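Local coordinates for protein fasciclin-1 (Drosophila melanogaster, PDB 1O70) that acts as a neural cell adhesion molecule, represented here by its third and fourth FAS1 domains, at residues L111-R116 against I124-G129; V131-I136 against H152-P157. One frame throughout, in Å; residues are numbered along the deposited sequence.

Contact 1: residues L111-R116 against I124-G129; sequences LYFNVR and ITVEGG. With NAG (2-acetamido-2-deoxy-beta-D-glucopyranose), chain B; NAG (2-acetamido-2-deoxy-beta-D-glucopyranose), chain C.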
ATOM      1  N   LEU A 111      -1.028  -6.371   5.927  1.00 25.39           N
ATOM      2  CA  LEU A 111      -2.115  -6.431   4.961  1.00 25.73           C
ATOM      3  C   LEU A 111      -3.393  -6.026   5.662  1.00 25.30           C
ATOM      4  O   LEU A 111      -3.398  -5.760   6.863  1.00 24.69           O
ATOM      5  CB  LEU A 111      -2.310  -7.864   4.464  1.00 24.88           C
ATOM      6  CG  LEU A 111      -1.083  -8.740   4.232  1.00 25.70           C
ATOM      7  CD1 LEU A 111      -1.505 -10.176   3.921  1.00 19.20           C
ATOM      8  CD2 LEU A 111      -0.269  -8.141   3.091  1.00 23.23           C
ATOM      9  N   TYR A 112      -4.478  -5.977   4.907  1.00 24.18           N
ATOM     10  CA  TYR A 112      -5.777  -5.685   5.482  1.00 25.59           C
ATOM     11  C   TYR A 112      -6.770  -6.110   4.422  1.00 27.66           C
ATOM     12  O   TYR A 112      -6.422  -6.189   3.243  1.00 26.11           O
ATOM     13  CB  TYR A 112      -5.914  -4.205   5.895  1.00 22.77           C
ATOM     14  CG  TYR A 112      -5.860  -3.192   4.798  1.00 22.39           C
ATOM     15  CD1 TYR A 112      -7.016  -2.833   4.092  1.00 23.47           C
ATOM     16  CD2 TYR A 112      -4.652  -2.588   4.454  1.00 23.81           C
ATOM     17  CE1 TYR A 112      -6.970  -1.901   3.072  1.00 22.14           C
ATOM     18  CE2 TYR A 112      -4.584  -1.661   3.443  1.00 23.10           C
ATOM     19  CZ  TYR A 112      -5.748  -1.317   2.752  1.00 25.25           C
ATOM     20  OH  TYR A 112      -5.709  -0.368   1.754  1.00 23.74           O
ATOM     21  N   PHE A 113      -7.985  -6.429   4.848  1.00 30.50           N
ATOM     22  CA  PHE A 113      -8.996  -6.910   3.926  1.00 33.60           C
ATOM     23  C   PHE A 113     -10.216  -6.015   3.841  1.00 35.87           C
ATOM     24  O   PHE A 113     -10.442  -5.143   4.682  1.00 38.10           O
ATOM     25  CB  PHE A 113      -9.468  -8.313   4.342  1.00 33.05           C
ATOM     26  CG  PHE A 113      -8.360  -9.313   4.519  1.00 31.59           C
ATOM     27  CD1 PHE A 113      -7.522  -9.253   5.622  1.00 31.13           C
ATOM     28  CD2 PHE A 113      -8.150 -10.312   3.575  1.00 32.45           C
ATOM     29  CE1 PHE A 113      -6.490 -10.170   5.785  1.00 30.51           C
ATOM     30  CE2 PHE A 113      -7.118 -11.233   3.730  1.00 33.05           C
ATOM     31  CZ  PHE A 113      -6.288 -11.158   4.840  1.00 32.31           C
ATOM     32  N   ASN A 114     -11.005  -6.256   2.806  1.00 36.84           N
ATOM     33  CA  ASN A 114     -12.249  -5.549   2.601  1.00 37.49           C
ATOM     34  C   ASN A 114     -13.269  -6.625   2.269  1.00 38.70           C
ATOM     35  O   ASN A 114     -13.035  -7.450   1.381  1.00 38.05           O
ATOM     36  CB  ASN A 114     -12.159  -4.568   1.440  1.00 39.33           C
ATOM     37  CG  ASN A 114     -13.468  -3.843   1.208  1.00 40.59           C
ATOM     38  OD1 ASN A 114     -13.998  -3.204   2.116  1.00 42.23           O
ATOM     39  ND2 ASN A 114     -14.000  -3.942  -0.004  1.00 42.04           N
ATOM     40  N   VAL A 115     -14.393  -6.620   2.984  1.00 39.97           N
ATOM     41  CA  VAL A 115     -15.449  -7.603   2.771  1.00 40.97           C
ATOM     42  C   VAL A 115     -16.751  -6.963   2.309  1.00 43.70           C
ATOM     43  O   VAL A 115     -17.225  -6.007   2.921  1.00 44.25           O
ATOM     44  CB  VAL A 115     -15.743  -8.400   4.061  1.00 39.61           C
ATOM     45  CG1 VAL A 115     -16.897  -9.363   3.819  1.00 39.59           C
ATOM     46  CG2 VAL A 115     -14.496  -9.165   4.510  1.00 37.73           C
ATOM     47  N   ARG A 116     -17.317  -7.498   1.230  1.00 45.77           N
ATOM     48  CA  ARG A 116     -18.583  -7.014   0.675  1.00 47.61           C
ATOM     49  C   ARG A 116     -19.587  -8.159   0.554  1.00 48.24           C
ATOM     50  O   ARG A 116     -19.205  -9.297   0.281  1.00 48.14           O
ATOM     51  CB  ARG A 116     -18.381  -6.439  -0.721  1.00 50.28           C
ATOM     52  CG  ARG A 116     -17.547  -5.195  -0.812  1.00 54.89           C
ATOM     53  CD  ARG A 116     -17.128  -5.014  -2.264  1.00 59.18           C
ATOM     54  NE  ARG A 116     -18.275  -5.145  -3.160  1.00 61.83           N
ATOM     55  CZ  ARG A 116     -18.179  -5.305  -4.476  1.00 63.55           C
ATOM     56  NH1 ARG A 116     -16.983  -5.357  -5.051  1.00 63.41           N
ATOM     57  NH2 ARG A 116     -19.279  -5.400  -5.217  1.00 62.89           N
ATOM     58  N   ILE A 124     -14.286 -10.919  -1.065  1.00 37.67           N
ATOM     59  CA  ILE A 124     -13.192 -10.580  -0.172  1.00 36.21           C
ATOM     60  C   ILE A 124     -11.962 -10.201  -0.966  1.00 33.83           C
ATOM     61  O   ILE A 124     -11.526 -10.941  -1.851  1.00 33.18           O
ATOM     62  CB  ILE A 124     -12.822 -11.762   0.721  1.00 37.38           C
ATOM     63  CG1 ILE A 124     -14.072 -12.249   1.456  1.00 39.53           C
ATOM     64  CG2 ILE A 124     -11.740 -11.350   1.712  1.00 36.42           C
ATOM     65  CD1 ILE A 124     -13.973 -13.690   1.930  1.00 41.32           C
ATOM     66  N   THR A 125     -11.418  -9.033  -0.661  1.00 31.50           N
ATOM     67  CA  THR A 125     -10.208  -8.574  -1.321  1.00 27.69           C
ATOM     68  C   THR A 125      -9.179  -8.247  -0.247  1.00 27.08           C
ATOM     69  O   THR A 125      -9.525  -8.015   0.915  1.00 24.88           O
ATOM     70  CB  THR A 125     -10.460  -7.315  -2.197  1.00 29.22           C
ATOM     71  OG1 THR A 125     -11.048  -6.263  -1.408  1.00 28.59           O
ATOM     72  CG2 THR A 125     -11.368  -7.665  -3.385  1.00 26.58           C
ATOM     73  N   VAL A 126      -7.909  -8.257  -0.634  1.00 26.90           N
ATOM     74  CA  VAL A 126      -6.817  -7.964   0.283  1.00 25.76           C
ATOM     75  C   VAL A 126      -5.874  -6.964  -0.370  1.00 28.11           C
ATOM     76  O   VAL A 126      -5.686  -6.982  -1.593  1.00 30.34           O
ATOM     77  CB  VAL A 126      -6.006  -9.242   0.624  1.00 24.85           C
ATOM     78  CG1 VAL A 126      -5.465  -9.886  -0.648  1.00 20.91           C
ATOM     79  CG2 VAL A 126      -4.851  -8.892   1.557  1.00 22.75           C
ATOM     80  N   GLU A 127      -5.287  -6.089   0.441  1.00 28.05           N
ATOM     81  CA  GLU A 127      -4.355  -5.093  -0.069  1.00 28.28           C
ATOM     82  C   GLU A 127      -3.014  -5.270   0.618  1.00 27.61           C
ATOM     83  O   GLU A 127      -2.921  -5.212   1.840  1.00 27.69           O
ATOM     84  CB  GLU A 127      -4.861  -3.664   0.184  1.00 31.07           C
ATOM     85  CG  GLU A 127      -3.800  -2.594  -0.114  1.00 33.21           C
ATOM     86  CD  GLU A 127      -3.524  -2.426  -1.603  1.00 35.77           C
ATOM     87  OE1 GLU A 127      -2.424  -1.956  -1.955  1.00 34.88           O
ATOM     88  OE2 GLU A 127      -4.416  -2.746  -2.421  1.00 38.27           O
ATOM     89  N   GLY A 128      -1.972  -5.493  -0.169  1.00 27.48           N
ATOM     90  CA  GLY A 128      -0.662  -5.662   0.424  1.00 25.94           C
ATOM     91  C   GLY A 128       0.498  -5.511  -0.538  1.00 25.16           C
ATOM     92  O   GLY A 128       0.429  -5.947  -1.690  1.00 24.22           O
ATOM     93  N   GLY A 129       1.570  -4.888  -0.057  1.00 25.43           N
ATOM     94  CA  GLY A 129       2.748  -4.704  -0.883  1.00 24.42           C
ATOM     95  C   GLY A 129       2.421  -4.081  -2.220  1.00 25.00           C
ATOM     96  O   GLY A 129       3.021  -4.442  -3.238  1.00 26.20           O
TER
HETATM   97  C1  NAG B   1      -9.465  -3.732  -4.052  1.00 30.49           C
HETATM   98  C2  NAG B   1     -10.100  -3.096  -2.819  1.00 29.80           C
HETATM   99  C3  NAG B   1     -11.624  -3.181  -2.952  1.00 31.99           C
HETATM  100  C4  NAG B   1     -12.096  -2.546  -4.274  1.00 33.32           C
HETATM  101  C5  NAG B   1     -11.307  -3.164  -5.447  1.00 33.84           C
HETATM  102  C6  NAG B   1     -11.604  -2.546  -6.795  1.00 32.77           C
HETATM  103  C7  NAG B   1      -8.985  -3.175  -0.686  1.00 31.49           C
HETATM  104  C8  NAG B   1      -8.625  -3.978   0.557  1.00 28.91           C
HETATM  105  N2  NAG B   1      -9.681  -3.802  -1.628  1.00 31.86           N
HETATM  106  O3  NAG B   1     -12.250  -2.567  -1.838  1.00 28.73           O
HETATM  107  O4  NAG B   1     -13.499  -2.820  -4.458  1.00 38.19           O
HETATM  108  O5  NAG B   1      -9.889  -3.038  -5.226  1.00 31.45           O
HETATM  109  O6  NAG B   1     -11.470  -1.133  -6.742  1.00 37.64           O
HETATM  110  O7  NAG B   1      -8.632  -2.005  -0.789  1.00 30.72           O
HETATM  111  C1  NAG C   2     -14.390  -1.819  -4.136  1.00 43.85           C
HETATM  112  C2  NAG C   2     -15.680  -2.044  -4.898  1.00 46.40           C
HETATM  113  C3  NAG C   2     -16.656  -0.916  -4.567  1.00 48.01           C
HETATM  114  C4  NAG C   2     -16.856  -0.869  -3.038  1.00 48.72           C
HETATM  115  C5  NAG C   2     -15.514  -0.796  -2.291  1.00 47.73           C
HETATM  116  C6  NAG C   2     -15.723  -0.992  -0.794  1.00 48.81           C
HETATM  117  C7  NAG C   2     -15.643  -3.180  -7.020  1.00 51.05           C
HETATM  118  C8  NAG C   2     -16.350  -3.023  -8.359  1.00 52.87           C
HETATM  119  N2  NAG C   2     -15.411  -2.073  -6.322  1.00 49.33           N
HETATM  120  O3  NAG C   2     -17.880  -1.149  -5.230  1.00 48.59           O
HETATM  121  O4  NAG C   2     -17.676   0.232  -2.660  1.00 51.53           O
HETATM  122  O5  NAG C   2     -14.629  -1.852  -2.723  1.00 45.33           O
HETATM  123  O6  NAG C   2     -16.444  -2.196  -0.543  1.00 49.57           O
HETATM  124  O7  NAG C   2     -15.312  -4.295  -6.624  1.00 49.94           O
HETATM  125  O   HOH W   1     -13.758  -6.463  -0.979  1.00 38.31           O
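Asn-114 and Thr-125, facing each other in a hairpin, turn their polar side chains to a sugar chain rooted in the same domain. Thr-125 OG1 accepts a bond from N2 of the first N-acetylglucosamine (2.8 Å). Asn-114 has CG anti to its backbone N (chi1 179°), and its ND2 donates to O6 of the second sugar at 3.1 Å, the N-H pointing almost straight at it (168°). One water bonds both Asn-114 O and Thr-125 OG1, tying the pair together a second time. Beneath, their backbones make the antiparallel hydrogen-bonded pair: Asn-114 N to Thr-125 O and Thr-125 N to Asn-114 O, both 3.0 Å. On the sugar side as well, Glu-127 CB lies over one face of the Tyr-112 ring, 4.0 Å from its centroid and offset toward the rim. On the other face the hairpin's side chains, Phe-113, Val-115, Ile-124 and Val-126, are apolar. Val-126 CG2 lies over one face of the Phe-113 ring, offset toward the rim, a CH-pi contact 4.2 Å from the centroid, and Ile-124 CG2 meets Phe-113 CD2. Helix 88-94 packs on Phe-113, Val-115 and Ile-124; strand 131-141 continues the sheet beyond 124-128, and Val-102 is backbone hydrogen-bonded to Leu-111 across the other edge. Toward the fourth domain, strand 284-295 meets Tyr-112 and provides Arg-290, which forms a salt bridge with Glu-127.

Contact 2: residues V131-I136 against H152-P157; sequences VNATVI and HVLGVP. With NAG (2-acetamido-2-deoxy-beta-D-glucopyranose), chain B.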
ATOM      1  N   VAL A 131      -0.311  -4.422  -3.792  1.00 24.82           N
ATOM      2  CA  VAL A 131      -1.206  -5.234  -4.594  1.00 25.38           C
ATOM      3  C   VAL A 131      -2.573  -5.450  -3.996  1.00 24.74           C
ATOM      4  O   VAL A 131      -2.705  -5.694  -2.794  1.00 24.07           O
ATOM      5  CB  VAL A 131      -0.611  -6.617  -4.882  1.00 27.08           C
ATOM      6  CG1 VAL A 131      -1.661  -7.507  -5.560  1.00 28.27           C
ATOM      7  CG2 VAL A 131       0.615  -6.476  -5.773  1.00 28.28           C
ATOM      8  N   ASN A 132      -3.586  -5.352  -4.851  1.00 24.91           N
ATOM      9  CA  ASN A 132      -4.971  -5.588  -4.447  1.00 25.97           C
ATOM     10  C   ASN A 132      -5.385  -6.895  -5.110  1.00 25.77           C
ATOM     11  O   ASN A 132      -5.416  -6.993  -6.337  1.00 25.89           O
ATOM     12  CB  ASN A 132      -5.881  -4.459  -4.939  1.00 26.65           C
ATOM     13  CG  ASN A 132      -7.349  -4.722  -4.639  1.00 29.24           C
ATOM     14  OD1 ASN A 132      -7.872  -5.773  -5.015  1.00 33.36           O
ATOM     15  ND2 ASN A 132      -8.016  -3.786  -3.958  1.00 31.38           N
ATOM     16  N   ALA A 133      -5.702  -7.893  -4.301  1.00 24.87           N
ATOM     17  CA  ALA A 133      -6.100  -9.185  -4.838  1.00 26.27           C
ATOM     18  C   ALA A 133      -7.444  -9.639  -4.303  1.00 26.54           C
ATOM     19  O   ALA A 133      -7.866  -9.259  -3.204  1.00 26.49           O
ATOM     20  CB  ALA A 133      -5.034 -10.252  -4.524  1.00 24.17           C
ATOM     21  N   THR A 134      -8.116 -10.466  -5.092  1.00 25.93           N
ATOM     22  CA  THR A 134      -9.399 -10.990  -4.691  1.00 26.68           C
ATOM     23  C   THR A 134      -9.215 -12.425  -4.253  1.00 27.04           C
ATOM     24  O   THR A 134      -8.418 -13.172  -4.821  1.00 25.24           O
ATOM     25  CB  THR A 134     -10.407 -10.928  -5.848  1.00 27.09           C
ATOM     26  OG1 THR A 134     -10.649  -9.557  -6.188  1.00 27.33           O
ATOM     27  CG2 THR A 134     -11.721 -11.580  -5.448  1.00 25.03           C
ATOM     28  N   VAL A 135      -9.940 -12.788  -3.207  1.00 29.22           N
ATOM     29  CA  VAL A 135      -9.901 -14.141  -2.688  1.00 31.52           C
ATOM     30  C   VAL A 135     -10.859 -14.925  -3.573  1.00 33.54           C
ATOM     31  O   VAL A 135     -12.059 -14.669  -3.556  1.00 33.05           O
ATOM     32  CB  VAL A 135     -10.400 -14.189  -1.242  1.00 31.17           C
ATOM     33  CG1 VAL A 135     -10.420 -15.627  -0.753  1.00 31.14           C
ATOM     34  CG2 VAL A 135      -9.498 -13.342  -0.352  1.00 29.70           C
ATOM     35  N   ILE A 136     -10.327 -15.852  -4.364  1.00 34.97           N
ATOM     36  CA  ILE A 136     -11.159 -16.646  -5.254  1.00 36.85           C
ATOM     37  C   ILE A 136     -11.522 -17.986  -4.637  1.00 38.16           C
ATOM     38  O   ILE A 136     -12.135 -18.822  -5.289  1.00 39.69           O
ATOM     39  CB  ILE A 136     -10.461 -16.914  -6.596  1.00 37.79           C
ATOM     40  CG1 ILE A 136      -9.167 -17.693  -6.367  1.00 36.64           C
ATOM     41  CG2 ILE A 136     -10.160 -15.590  -7.303  1.00 37.37           C
ATOM     42  CD1 ILE A 136      -8.473 -18.078  -7.664  1.00 36.52           C
ATOM     43  N   HIS A 152      -3.814 -12.605  -7.382  1.00 31.92           N
ATOM     44  CA  HIS A 152      -2.614 -11.838  -7.695  1.00 31.79           C
ATOM     45  C   HIS A 152      -1.603 -12.154  -6.641  1.00 31.42           C
ATOM     46  O   HIS A 152      -1.964 -12.531  -5.529  1.00 30.80           O
ATOM     47  CB  HIS A 152      -2.856 -10.330  -7.692  1.00 32.67           C
ATOM     48  CG  HIS A 152      -3.564  -9.834  -8.909  1.00 36.03           C
ATOM     49  ND1 HIS A 152      -4.934  -9.694  -8.968  1.00 36.92           N
ATOM     50  CD2 HIS A 152      -3.094  -9.470 -10.126  1.00 36.93           C
ATOM     51  CE1 HIS A 152      -5.279  -9.259 -10.166  1.00 37.72           C
ATOM     52  NE2 HIS A 152      -4.182  -9.116 -10.890  1.00 37.92           N
ATOM     53  N   VAL A 153      -0.337 -12.005  -6.998  1.00 31.45           N
ATOM     54  CA  VAL A 153       0.741 -12.263  -6.071  1.00 30.39           C
ATOM     55  C   VAL A 153       1.067 -10.955  -5.361  1.00 32.07           C
ATOM     56  O   VAL A 153       1.439  -9.963  -5.995  1.00 33.64           O
ATOM     57  CB  VAL A 153       1.981 -12.772  -6.814  1.00 30.76           C
ATOM     58  CG1 VAL A 153       3.046 -13.168  -5.821  1.00 28.55           C
ATOM     59  CG2 VAL A 153       1.607 -13.952  -7.714  1.00 29.77           C
ATOM     60  N   LEU A 154       0.915 -10.947  -4.041  1.00 31.71           N
ATOM     61  CA  LEU A 154       1.198  -9.745  -3.272  1.00 32.68           C
ATOM     62  C   LEU A 154       2.682  -9.396  -3.406  1.00 33.98           C
ATOM     63  O   LEU A 154       3.506 -10.256  -3.735  1.00 33.90           O
ATOM     64  CB  LEU A 154       0.832  -9.955  -1.797  1.00 31.22           C
ATOM     65  CG  LEU A 154      -0.625 -10.322  -1.494  1.00 32.17           C
ATOM     66  CD1 LEU A 154      -0.814 -10.504   0.007  1.00 30.49           C
ATOM     67  CD2 LEU A 154      -1.553  -9.244  -2.023  1.00 29.87           C
ATOM     68  N   GLY A 155       3.014  -8.132  -3.163  1.00 33.06           N
ATOM     69  CA  GLY A 155       4.396  -7.700  -3.250  1.00 32.08           C
ATOM     70  C   GLY A 155       4.958  -7.546  -4.649  1.00 30.71           C
ATOM     71  O   GLY A 155       6.151  -7.302  -4.805  1.00 32.17           O
ATOM     72  N   VAL A 156       4.113  -7.699  -5.665  1.00 30.37           N
ATOM     73  CA  VAL A 156       4.538  -7.550  -7.064  1.00 29.61           C
ATOM     74  C   VAL A 156       3.494  -6.675  -7.768  1.00 30.83           C
ATOM     75  O   VAL A 156       2.550  -7.176  -8.379  1.00 30.22           O
ATOM     76  CB  VAL A 156       4.626  -8.915  -7.775  1.00 30.55           C
ATOM     77  CG1 VAL A 156       5.033  -8.714  -9.232  1.00 29.87           C
ATOM     78  CG2 VAL A 156       5.632  -9.813  -7.069  1.00 27.59           C
ATOM     79  N   PRO A 157       3.665  -5.346  -7.698  1.00 31.39           N
ATOM     80  CA  PRO A 157       2.737  -4.392  -8.309  1.00 30.51           C
ATOM     81  C   PRO A 157       2.424  -4.658  -9.766  1.00 31.59           C
ATOM     82  O   PRO A 157       3.305  -4.998 -10.553  1.00 32.96           O
ATOM     83  CB  PRO A 157       3.443  -3.052  -8.123  1.00 31.84           C
ATOM     84  CG  PRO A 157       4.303  -3.272  -6.912  1.00 31.58           C
ATOM     85  CD  PRO A 157       4.852  -4.650  -7.166  1.00 29.83           C
TER
HETATM   86  C1  NAG B   1      -9.465  -3.732  -4.052  1.00 30.49           C
HETATM   87  C2  NAG B   1     -10.100  -3.096  -2.819  1.00 29.80           C
HETATM   88  C3  NAG B   1     -11.624  -3.181  -2.952  1.00 31.99           C
HETATM   89  C4  NAG B   1     -12.096  -2.546  -4.274  1.00 33.32           C
HETATM   90  C5  NAG B   1     -11.307  -3.164  -5.447  1.00 33.84           C
HETATM   91  C6  NAG B   1     -11.604  -2.546  -6.795  1.00 32.77           C
HETATM   92  C7  NAG B   1      -8.985  -3.175  -0.686  1.00 31.49           C
HETATM   93  C8  NAG B   1      -8.625  -3.978   0.557  1.00 28.91           C
HETATM   94  N2  NAG B   1      -9.681  -3.802  -1.628  1.00 31.86           N
HETATM   95  O3  NAG B   1     -12.250  -2.567  -1.838  1.00 28.73           O
HETATM   96  O4  NAG B   1     -13.499  -2.820  -4.458  1.00 38.19           O
HETATM   97  O5  NAG B   1      -9.889  -3.038  -5.226  1.00 31.45           O
HETATM   98  O6  NAG B   1     -11.470  -1.133  -6.742  1.00 37.64           O
HETATM   99  O7  NAG B   1      -8.632  -2.005  -0.789  1.00 30.72           O
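Val-131 meets His-152 and Leu-154 with one methyl and the backbone of Val-156 with the other, and this is where the contact is dense. With CG1 anti to the backbone N (chi1 172°), that methyl reaches His-152 CB at 3.7 Å and Leu-154 CD2 at 3.9 Å. CG2, beside the backbone N, points to the other arm of the bend and stands 3.3 Å from Val-156 O. Ala-133, two residues on and also directed at 152-157, adds CB against His-152 CB at 3.8 Å. An alanine in place of Val-131 would probably take the CG1 contacts from His-152 CB and Leu-154 CD2 and the CG2 contact from Val-156 O, opening a gap against the turn, while Ala-133 CB still touches His-152. The packing is by van der Waals contact, since the two segments share no hydrogen bond. The receiving segment carries a type II beta turn from Val-153 to Val-156, with His-152 just before it and Gly-155 at its third position (phi 75°), in the connection that leaves strand 145-150 of the FAS1 sheet and runs on to helix 161-167. Leu-154 and Val-156 also rest on helix 70-79, so the turn lies between that helix and the start of strand 131-141. Asn-132 directs its side chain away from the turn, CG anti to the backbone N (chi1 175°), and ND2 is bonded covalently to C1 of N-acetylglucosamine at 1.5 Å, the experimentally established N-glycosylation site. The loose part of the contact is polar: Asn-132 O stands 3.8 Å from His-152 ND1 and is hydrogen-bonded to Tyr-158 OH, whose ring stacks on that of the partly exposed His-152.

Contact 1 is the more buried of the two, eight of its ten touching residues being buried against four of nine in contact 2; its interface is also more extensive, 483 Å² against 296 Å². The strands 124-128 and 131-135 are neighbours in one sheet: Val-126 N lies 2.8 Å from Ala-133 O, a probable hydrogen bond, so the two contacts meet along adjacent strands. Their chemistry differs with their place. Contact 1 is strand against strand, held by backbone hydrogen bonds, most clearly at Asn-114 and Thr-125, whereas contact 2 sets a strand against an irregular turn and relies on methyl packing. Asn-132 of contact 2 carries the glycan that lies against contact 1.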